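Local atomic coordinates of putative enoyl-CoA hydratase (Streptomyces avermitilis, PDB entry 3GKB), a protein that probably acts on acyl-CoA thioesters, perhaps hydrating an enoyl-CoA, as a member of the crotonase family, though its substrate and reaction are not established. Residues G18-I23 / S51-I56; V108-L113 / M130-A135. One frame throughout, in Å; residues are numbered along the deposited sequence.

In the fold
Both contacts pair neighbouring parallel strands of one mixed sheet, in which 11-16, 19-24, 55-60, 108-113, 130-134 and 191-193 follow in that order. Contact 1 joins 18-23 to 51-56 and closes in the chain before contact 2, between 108-113 and 130-135, opens. Their centres lie about 15 Å apart, and strands 55-60 and 108-113, side by side, connect them: I56 N to V108 O and I56 O to I110 N are probable hydrogen bonds, while V55 packs on I110. Helix 195-210 lies against both contacts. Together they build part of the sheet of the crotonase core, contact 2 nearer the centre of the chain and touching a second subunit.

Contact 1: G18-I23 / S51-I56; sequences GVARII and SSVRVI
G18 meets R54 and V55 through its carbonyl oxygen, which accepts two backbone bonds where the strands begin to pair. V55 N lies 3.1 Å from G18 O, almost in line with the carbonyl, and R54 N reaches G18 O at 2.8 Å from a tilted direction. Glycine suits this point: its backbone angles (phi 85°) would press a CB against the preceding carbonyl, and such a CB would also collide with R54 NH2. The arginine can be followed outward. Its CB rests 3.9 Å from G18 O; the chain then bends at chi3 (-64°), which turns NE back, and the guanidinium lays one face over G18 CA, with NH2 3.8 Å from G18 CA toward the rim. R54 NE donates to A210 O, fixing the group at helix 195-210. A water joins G18 N to S52 O. Further on, A20 N bonds to V55 O at 2.8 Å, in the carbonyl plane. Small A20 sets its CB against V53 CG1 (3.8 Å), and I22 CD1 meets I56 CG2 at 3.6 Å as the two branched side chains cross. V19 and V55 face helix 195-210, whereas I22 and I56 pack on helix 34-48, the crossover of this beta-alpha-beta unit, with strand 11-16 antiparallel along the other edge of 19-24.

Contact 2: V108-L113 / M130-A135; sequences VTIVKL and MAFAAA
T109, V111 and L113 bond to M130, F132 and A134 through five backbone hydrogen bonds, in the alternating pattern of parallel strands whose directions differ by 17°. The series starts with M130 N to T109 O and ends with A134 N to L113 O; L113 N to F132 O, at 2.9 Å, is nearly straight (178° at the hydrogen). Between bonds, CA-H groups also approach carbonyls, as A133 CA does L113 O at 3.1 Å.

I110 and M130 lie side by side on one face, pointing the same way, with I110 CG1 3.7 Å from M130 CG. M130 CG sits between its own N and carbonyl carbon (chi1 51°), and the chain bends at chi3, bringing CE to V108 CG1 at 3.8 Å. The flexible thioether thus spans two beta-branched neighbours. I110 CG2 comes to the ring of F132 at its edge, in plane, 3.9 Å from F132 CD2.

This pairing belongs to the larger, six-stranded sheet of this crotonase-like domain; the connection between the strands runs through strand 116-118 of the smaller sheet and helix 120-127, whose V125 packs on V111 and A131 on the opposite face. There the register sets V111 CB 4.2 Å from A131 CB and L113 CB 4.0 Å from A133 CB, and the alanines, ending at CB, suit a side packed by V125 on A131 and I189 on A133. On the face of I110, the long chain of K112 carries its NZ to a salt bridge with D199 of helix 195-210, the F132 ring meets Y201, and E170 of a second subunit packs on M130 and F132.

Contact 1: G18-I23 / S51-I56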
ATOM      1  N   GLY B  18      -8.108  27.393  16.599  1.00 18.23           N
ATOM      2  CA  GLY B  18      -8.568  26.579  15.474  1.00 17.84           C
ATOM      3  C   GLY B  18      -8.424  25.066  15.665  1.00 16.97           C
ATOM      4  O   GLY B  18      -8.750  24.294  14.763  1.00 17.65           O
ATOM      5  N   VAL B  19      -7.980  24.633  16.842  1.00 16.24           N
ATOM      6  CA  VAL B  19      -7.821  23.180  17.106  1.00 15.32           C
ATOM      7  C   VAL B  19      -8.756  22.769  18.240  1.00 15.59           C
ATOM      8  O   VAL B  19      -8.683  23.342  19.321  1.00 15.27           O
ATOM      9  CB  VAL B  19      -6.377  22.814  17.472  1.00 15.07           C
ATOM     10  CG1 VAL B  19      -6.258  21.295  17.775  1.00 14.64           C
ATOM     11  CG2 VAL B  19      -5.365  23.236  16.376  1.00 13.50           C
ATOM     12  N   ALA B  20      -9.650  21.805  17.999  1.00 14.34           N
ATOM     13  CA  ALA B  20     -10.395  21.176  19.099  1.00 15.25           C
ATOM     14  C   ALA B  20      -9.698  19.914  19.562  1.00 16.03           C
ATOM     15  O   ALA B  20      -9.219  19.149  18.750  1.00 16.86           O
ATOM     16  CB  ALA B  20     -11.816  20.877  18.693  1.00 14.85           C
ATOM     17  N   ARG B  21      -9.606  19.716  20.874  1.00 16.54           N
ATOM     18  CA  ARG B  21      -9.023  18.506  21.452  1.00 17.39           C
ATOM     19  C   ARG B  21     -10.158  17.747  22.119  1.00 17.49           C
ATOM     20  O   ARG B  21     -10.881  18.306  22.962  1.00 18.16           O
ATOM     21  CB  ARG B  21      -7.930  18.846  22.469  1.00 18.26           C
ATOM     22  CG  ARG B  21      -6.617  19.232  21.820  1.00 20.92           C
ATOM     23  CD  ARG B  21      -5.565  19.474  22.867  1.00 26.29           C
ATOM     24  NE  ARG B  21      -5.818  20.704  23.612  1.00 31.36           N
ATOM     25  CZ  ARG B  21      -5.285  21.006  24.802  1.00 36.05           C
ATOM     26  NH1 ARG B  21      -4.460  20.167  25.427  1.00 38.06           N
ATOM     27  NH2 ARG B  21      -5.592  22.162  25.381  1.00 37.41           N
ATOM     28  N   ILE B  22     -10.348  16.498  21.703  1.00 16.46           N
ATOM     29  CA  ILE B  22     -11.360  15.644  22.293  1.00 16.22           C
ATOM     30  C   ILE B  22     -10.602  14.587  23.076  1.00 16.74           C
ATOM     31  O   ILE B  22      -9.841  13.822  22.507  1.00 15.66           O
ATOM     32  CB  ILE B  22     -12.282  15.028  21.207  1.00 16.29           C
ATOM     33  CG1 ILE B  22     -13.042  16.141  20.451  1.00 16.50           C
ATOM     34  CG2 ILE B  22     -13.241  14.052  21.826  1.00 15.81           C
ATOM     35  CD1 ILE B  22     -13.906  15.628  19.294  1.00 17.05           C
ATOM     36  N   ILE B  23     -10.787  14.582  24.388  1.00 16.79           N
ATOM     37  CA  ILE B  23     -10.075  13.673  25.268  1.00 17.23           C
ATOM     38  C   ILE B  23     -11.077  12.647  25.757  1.00 16.37           C
ATOM     39  O   ILE B  23     -12.069  12.990  26.422  1.00 17.05           O
ATOM     40  CB  ILE B  23      -9.460  14.410  26.496  1.00 18.45           C
ATOM     41  CG1 ILE B  23      -8.531  15.546  26.025  1.00 22.07           C
ATOM     42  CG2 ILE B  23      -8.712  13.394  27.385  1.00 19.44           C
ATOM     43  CD1 ILE B  23      -8.104  16.527  27.134  1.00 26.48           C
ATOM     44  N   SER B  51     -17.322  27.134  12.410  1.00 27.09           N
ATOM     45  CA  SER B  51     -16.342  27.656  11.475  1.00 27.63           C
ATOM     46  C   SER B  51     -15.042  28.091  12.174  1.00 26.73           C
ATOM     47  O   SER B  51     -14.052  28.286  11.508  1.00 28.11           O
ATOM     48  CB  SER B  51     -16.940  28.811  10.632  1.00 27.83           C
ATOM     49  OG  SER B  51     -17.688  29.676  11.457  1.00 29.33           O
ATOM     50  N   SER B  52     -15.043  28.211  13.502  1.00 25.52           N
ATOM     51  CA  SER B  52     -13.835  28.557  14.247  1.00 24.42           C
ATOM     52  C   SER B  52     -12.847  27.390  14.463  1.00 22.53           C
ATOM     53  O   SER B  52     -11.739  27.624  14.912  1.00 22.49           O
ATOM     54  CB  SER B  52     -14.179  29.184  15.594  1.00 24.78           C
ATOM     55  OG  SER B  52     -14.589  28.228  16.579  1.00 25.71           O
ATOM     56  N   VAL B  53     -13.249  26.179  14.101  1.00 19.50           N
ATOM     57  CA  VAL B  53     -12.447  24.969  14.340  1.00 17.92           C
ATOM     58  C   VAL B  53     -12.098  24.323  13.006  1.00 16.54           C
ATOM     59  O   VAL B  53     -12.972  24.053  12.191  1.00 16.08           O
ATOM     60  CB  VAL B  53     -13.174  23.982  15.241  1.00 16.81           C
ATOM     61  CG1 VAL B  53     -12.339  22.672  15.403  1.00 16.44           C
ATOM     62  CG2 VAL B  53     -13.410  24.620  16.630  1.00 17.59           C
ATOM     63  N   ARG B  54     -10.803  24.119  12.797  1.00 15.70           N
ATOM     64  CA  ARG B  54     -10.281  23.559  11.547  1.00 15.89           C
ATOM     65  C   ARG B  54      -9.633  22.166  11.690  1.00 15.46           C
ATOM     66  O   ARG B  54      -9.483  21.442  10.696  1.00 15.78           O
ATOM     67  CB  ARG B  54      -9.327  24.571  10.910  1.00 16.19           C
ATOM     68  CG  ARG B  54     -10.028  25.887  10.519  1.00 18.00           C
ATOM     69  CD  ARG B  54      -9.097  26.870   9.896  1.00 19.92           C
ATOM     70  NE  ARG B  54      -8.053  27.316  10.821  1.00 22.80           N
ATOM     71  CZ  ARG B  54      -8.206  28.249  11.762  1.00 25.84           C
ATOM     72  NH1 ARG B  54      -9.382  28.851  11.941  1.00 27.53           N
ATOM     73  NH2 ARG B  54      -7.185  28.569  12.558  1.00 25.86           N
ATOM     74  N   VAL B  55      -9.222  21.813  12.898  1.00 14.78           N
ATOM     75  CA  VAL B  55      -8.524  20.551  13.181  1.00 14.45           C
ATOM     76  C   VAL B  55      -9.130  19.995  14.435  1.00 14.29           C
ATOM     77  O   VAL B  55      -9.442  20.766  15.369  1.00 13.02           O
ATOM     78  CB  VAL B  55      -6.987  20.759  13.370  1.00 15.27           C
ATOM     79  CG1 VAL B  55      -6.290  19.445  13.748  1.00 15.30           C
ATOM     80  CG2 VAL B  55      -6.367  21.384  12.082  1.00 16.38           C
ATOM     81  N   ILE B  56      -9.284  18.666  14.490  1.00 13.99           N
ATOM     82  CA  ILE B  56      -9.721  17.974  15.723  1.00 14.97           C
ATOM     83  C   ILE B  56      -8.671  16.909  16.069  1.00 15.28           C
ATOM     84  O   ILE B  56      -8.256  16.137  15.193  1.00 16.14           O
ATOM     85  CB  ILE B  56     -11.080  17.267  15.524  1.00 14.83           C
ATOM     86  CG1 ILE B  56     -12.179  18.299  15.222  1.00 16.80           C
ATOM     87  CG2 ILE B  56     -11.411  16.392  16.751  1.00 16.95           C
ATOM     88  CD1 ILE B  56     -13.479  17.700  14.646  1.00 14.18           C
TER
HETATM   89  O   HOH W   1     -10.659  27.489  17.974  1.00 28.30           O

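Contact 2: V108-L113 / M130-A135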
ATOM      1  N   VAL B 108      -9.903  18.569   9.670  1.00 15.21           N
ATOM      2  CA  VAL B 108      -8.881  17.516   9.611  1.00 15.56           C
ATOM      3  C   VAL B 108      -8.936  16.777  10.939  1.00 15.48           C
ATOM      4  O   VAL B 108      -8.943  17.420  12.006  1.00 16.27           O
ATOM      5  CB  VAL B 108      -7.484  18.118   9.438  1.00 15.27           C
ATOM      6  CG1 VAL B 108      -6.400  17.002   9.531  1.00 15.74           C
ATOM      7  CG2 VAL B 108      -7.402  18.902   8.122  1.00 16.53           C
ATOM      8  N   THR B 109      -9.018  15.445  10.904  1.00 15.65           N
ATOM      9  CA  THR B 109      -9.096  14.651  12.129  1.00 15.09           C
ATOM     10  C   THR B 109      -7.744  13.906  12.351  1.00 15.38           C
ATOM     11  O   THR B 109      -7.176  13.266  11.428  1.00 13.72           O
ATOM     12  CB  THR B 109     -10.240  13.645  12.064  1.00 15.46           C
ATOM     13  OG1 THR B 109     -10.122  12.851  10.862  1.00 15.32           O
ATOM     14  CG2 THR B 109     -11.620  14.365  12.077  1.00 16.82           C
ATOM     15  N   ILE B 110      -7.208  14.039  13.565  1.00 14.95           N
ATOM     16  CA  ILE B 110      -5.912  13.477  13.914  1.00 14.20           C
ATOM     17  C   ILE B 110      -6.079  12.629  15.172  1.00 15.10           C
ATOM     18  O   ILE B 110      -6.650  13.103  16.145  1.00 15.49           O
ATOM     19  CB  ILE B 110      -4.869  14.602  14.200  1.00 15.49           C
ATOM     20  CG1 ILE B 110      -4.656  15.475  12.965  1.00 14.78           C
ATOM     21  CG2 ILE B 110      -3.516  13.991  14.648  1.00 14.57           C
ATOM     22  CD1 ILE B 110      -3.821  16.770  13.246  1.00 16.39           C
ATOM     23  N   VAL B 111      -5.598  11.390  15.156  1.00 14.78           N
ATOM     24  CA  VAL B 111      -5.596  10.554  16.379  1.00 14.72           C
ATOM     25  C   VAL B 111      -4.172  10.489  16.924  1.00 14.67           C
ATOM     26  O   VAL B 111      -3.218  10.246  16.176  1.00 14.48           O
ATOM     27  CB  VAL B 111      -6.118   9.114  16.113  1.00 14.66           C
ATOM     28  CG1 VAL B 111      -5.773   8.163  17.293  1.00 14.63           C
ATOM     29  CG2 VAL B 111      -7.659   9.112  15.826  1.00 15.84           C
ATOM     30  N   LYS B 112      -4.041  10.765  18.213  1.00 14.63           N
ATOM     31  CA  LYS B 112      -2.808  10.567  18.962  1.00 15.51           C
ATOM     32  C   LYS B 112      -2.954   9.298  19.804  1.00 15.49           C
ATOM     33  O   LYS B 112      -3.681   9.307  20.822  1.00 15.84           O
ATOM     34  CB  LYS B 112      -2.549  11.758  19.870  1.00 16.06           C
ATOM     35  CG  LYS B 112      -1.302  11.596  20.721  1.00 17.78           C
ATOM     36  CD  LYS B 112      -0.916  12.910  21.406  1.00 17.22           C
ATOM     37  CE  LYS B 112      -1.875  13.292  22.492  1.00 17.98           C
ATOM     38  NZ  LYS B 112      -1.422  14.504  23.271  1.00 17.86           N
ATOM     39  N   LEU B 113      -2.258   8.239  19.396  1.00 15.23           N
ATOM     40  CA  LEU B 113      -2.393   6.913  19.992  1.00 15.37           C
ATOM     41  C   LEU B 113      -1.167   6.575  20.829  1.00 16.48           C
ATOM     42  O   LEU B 113      -0.098   6.274  20.294  1.00 15.18           O
ATOM     43  CB  LEU B 113      -2.599   5.848  18.904  1.00 15.52           C
ATOM     44  CG  LEU B 113      -2.759   4.398  19.407  1.00 14.77           C
ATOM     45  CD1 LEU B 113      -4.092   4.278  20.203  1.00 15.30           C
ATOM     46  CD2 LEU B 113      -2.701   3.384  18.287  1.00 15.52           C
ATOM     47  N   MET B 130      -5.614  11.127   9.898  1.00 14.42           N
ATOM     48  CA  MET B 130      -4.240  10.703  10.187  1.00 15.53           C
ATOM     49  C   MET B 130      -4.123  10.221  11.628  1.00 15.74           C
ATOM     50  O   MET B 130      -4.861  10.696  12.526  1.00 15.79           O
ATOM     51  CB  MET B 130      -3.189  11.808   9.835  1.00 17.17           C
ATOM     52  CG  MET B 130      -3.376  13.203  10.362  1.00 18.12           C
ATOM     53  SD  MET B 130      -2.371  14.553   9.499  1.00  8.53           S
ATOM     54  CE  MET B 130      -3.425  15.035   8.167  1.00 17.45           C
ATOM     55  N   ALA B 131      -3.228   9.256  11.845  1.00 14.09           N
ATOM     56  CA  ALA B 131      -3.012   8.662  13.151  1.00 14.15           C
ATOM     57  C   ALA B 131      -1.496   8.532  13.377  1.00 13.81           C
ATOM     58  O   ALA B 131      -0.763   8.005  12.518  1.00 13.87           O
ATOM     59  CB  ALA B 131      -3.640   7.298  13.238  1.00 14.29           C
ATOM     60  N   PHE B 132      -1.068   8.998  14.539  1.00 13.88           N
ATOM     61  CA  PHE B 132       0.337   8.971  14.974  1.00 14.66           C
ATOM     62  C   PHE B 132       0.366   8.207  16.297  1.00 15.44           C
ATOM     63  O   PHE B 132      -0.426   8.518  17.210  1.00 14.91           O
ATOM     64  CB  PHE B 132       0.869  10.406  15.164  1.00 14.37           C
ATOM     65  CG  PHE B 132       0.810  11.232  13.899  1.00 15.41           C
ATOM     66  CD1 PHE B 132       1.685  10.958  12.857  1.00 16.38           C
ATOM     67  CD2 PHE B 132      -0.169  12.210  13.701  1.00 17.57           C
ATOM     68  CE1 PHE B 132       1.628  11.698  11.655  1.00 15.11           C
ATOM     69  CE2 PHE B 132      -0.218  12.950  12.512  1.00 18.54           C
ATOM     70  CZ  PHE B 132       0.681  12.663  11.487  1.00 17.15           C
ATOM     71  N   ALA B 133       1.284   7.242  16.416  1.00 15.71           N
ATOM     72  CA  ALA B 133       1.311   6.330  17.568  1.00 15.78           C
ATOM     73  C   ALA B 133       2.680   6.257  18.255  1.00 16.20           C
ATOM     74  O   ALA B 133       3.722   6.377  17.611  1.00 17.53           O
ATOM     75  CB  ALA B 133       0.863   4.906  17.166  1.00 15.67           C
ATOM     76  N   ALA B 134       2.650   6.039  19.563  1.00 16.35           N
ATOM     77  CA  ALA B 134       3.864   5.892  20.379  1.00 15.85           C
ATOM     78  C   ALA B 134       4.523   4.509  20.112  1.00 17.44           C
ATOM     79  O   ALA B 134       3.921   3.444  20.372  1.00 16.81           O
ATOM     80  CB  ALA B 134       3.500   6.014  21.860  1.00 16.48           C
ATOM     81  N   ALA B 135       5.764   4.546  19.642  1.00 17.55           N
ATOM     82  CA  ALA B 135       6.483   3.326  19.243  1.00 18.70           C
ATOM     83  C   ALA B 135       6.545   2.315  20.383  1.00 19.98           C
ATOM     84  O   ALA B 135       6.326   1.113  20.176  1.00 22.00           O
ATOM     85  CB  ALA B 135       7.901   3.697  18.733  1.00 18.69           C
TER